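Side-chain contact in HNH endonuclease (Geobacter metallireducens, PDB 4H9D), which is a manganese-dependent nicking endonuclease of the HNH family that binds a zinc ion: residues A[27-30]-A[31-34]. Residues are numbered along the deposited sequence; the frame is centred on the assembly and turned at random.
Sequences QWWK and NRIA
Gln-27 to Lys-30 and Asn-31 to Ala-34 form one short continuous helix, in which four successive i to i+4 backbone hydrogen bonds run from Asn-31 N to Gln-27 O (2.8 Å) through to Ala-34 N to Lys-30 O (3.0 Å). Along one side Trp-28 and Arg-32, a turn apart, extend in the same direction. The arginine leaves with CG anti to its N (chi1 -172°) and then bends at chi2 and chi3, which brings its NH2 to 3.3 Å from CZ2 of Trp-28. The two planes are turned 68° apart, and CZ2 meets the guanidinium at its edge rather than over a face. Arg-66 makes a cation-pi contact with Trp-28. One face of the Arg-32 guanidinium is approached by CZ3 of Trp-29, 4.3 Å above its plane. The buried Trp-29 also meets Ile-33: CG2 of the isoleucine sits 3.8 Å from CE2 of the ring, and CD1 reaches NE1 at 3.9 Å. Trp-29 further packs on Met-52, Val-69 and Pro-71, and Ile-33 on Leu-50, so both strands of the antiparallel sheet meet this helix. An alanine in place of Ile-33 would remove everything beyond CB and is likely to open a gap beside the Trp-29 indole and against Leu-50. Ala-34 belongs to a magnesium site not occupied on this chain, and the Ile-33 side chain lies about 9 Å from that of the zinc ligand Cys-38. Arg-32 NH2 donates to the carbonyl of Val-69, and with one indole at the guanidinium's edge and another over one face, this bond probably fixes the group's orientation and ties the helix to strand 69-73.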
# COMPACT_ATOMS: atom_id res chain seq x y z
N GLN A 27 18.13 -29.19 -2.31
CA GLN A 27 19.56 -28.96 -2.48
C GLN A 27 19.71 -27.93 -3.59
O GLN A 27 20.52 -27.01 -3.50
CB GLN A 27 20.26 -30.25 -2.92
CG GLN A 27 19.94 -31.46 -2.05
CD GLN A 27 20.64 -31.41 -0.70
OE1 GLN A 27 20.80 -30.34 -0.11
NE2 GLN A 27 21.05 -32.58 -0.20
N TRP A 28 18.89 -28.12 -4.63
CA TRP A 28 18.85 -27.26 -5.81
C TRP A 28 18.70 -25.79 -5.48
O TRP A 28 19.37 -24.94 -6.07
CB TRP A 28 17.69 -27.70 -6.73
CG TRP A 28 17.42 -26.75 -7.86
CD1 TRP A 28 18.13 -26.65 -9.02
CD2 TRP A 28 16.47 -25.68 -7.88
NE1 TRP A 28 17.68 -25.58 -9.76
CE2 TRP A 28 16.66 -24.96 -9.08
CE3 TRP A 28 15.46 -25.26 -7.00
CZ2 TRP A 28 15.89 -23.84 -9.42
CZ3 TRP A 28 14.70 -24.14 -7.34
CH2 TRP A 28 14.92 -23.45 -8.54
N TRP A 29 17.82 -25.47 -4.54
CA TRP A 29 17.61 -24.08 -4.16
C TRP A 29 18.77 -23.56 -3.34
O TRP A 29 19.25 -22.45 -3.57
CB TRP A 29 16.33 -23.91 -3.34
CG TRP A 29 16.07 -22.47 -3.01
CD1 TRP A 29 16.07 -21.90 -1.77
CD2 TRP A 29 15.76 -21.43 -3.95
NE1 TRP A 29 15.76 -20.56 -1.88
CE2 TRP A 29 15.56 -20.25 -3.20
CE3 TRP A 29 15.62 -21.38 -5.34
CZ2 TRP A 29 15.23 -19.02 -3.80
CZ3 TRP A 29 15.30 -20.17 -5.94
CH2 TRP A 29 15.10 -19.00 -5.17
N LYS A 30 19.19 -24.35 -2.36
CA LYS A 30 20.33 -24.01 -1.52
C LYS A 30 21.51 -23.68 -2.42
O LYS A 30 22.26 -22.73 -2.17
CB LYS A 30 20.70 -25.19 -0.63
CG LYS A 30 19.97 -25.27 0.69
CD LYS A 30 18.49 -25.45 0.54
CE LYS A 30 17.91 -25.94 1.85
NZ LYS A 30 18.65 -27.17 2.29
N ASN A 31 21.67 -24.46 -3.48
CA ASN A 31 22.76 -24.20 -4.40
C ASN A 31 22.59 -22.85 -5.07
O ASN A 31 23.52 -22.03 -5.09
CB ASN A 31 22.84 -25.28 -5.47
CG ASN A 31 24.05 -26.16 -5.29
OD1 ASN A 31 24.08 -27.00 -4.39
ND2 ASN A 31 25.07 -25.96 -6.13
N ARG A 32 21.40 -22.61 -5.61
CA ARG A 32 21.11 -21.36 -6.29
C ARG A 32 21.39 -20.12 -5.43
O ARG A 32 22.05 -19.18 -5.91
CB ARG A 32 19.67 -21.35 -6.78
CG ARG A 32 19.37 -20.17 -7.67
CD ARG A 32 19.35 -20.59 -9.09
NE ARG A 32 18.01 -20.99 -9.46
CZ ARG A 32 17.12 -20.18 -10.03
NH1 ARG A 32 17.43 -18.91 -10.29
NH2 ARG A 32 15.90 -20.63 -10.31
N ILE A 33 20.90 -20.07 -4.19
CA ILE A 33 21.18 -18.88 -3.39
C ILE A 33 22.61 -18.87 -2.89
O ILE A 33 23.14 -17.82 -2.51
CB ILE A 33 20.22 -18.73 -2.19
CG1 ILE A 33 20.15 -20.01 -1.38
CG2 ILE A 33 18.85 -18.34 -2.66
CD1 ILE A 33 19.24 -19.86 -0.19
N ALA A 34 23.25 -20.03 -2.88
CA ALA A 34 24.64 -20.15 -2.45
C ALA A 34 25.47 -19.27 -3.37
O ALA A 34 26.45 -18.66 -2.94
CB ALA A 34 25.12 -21.60 -2.57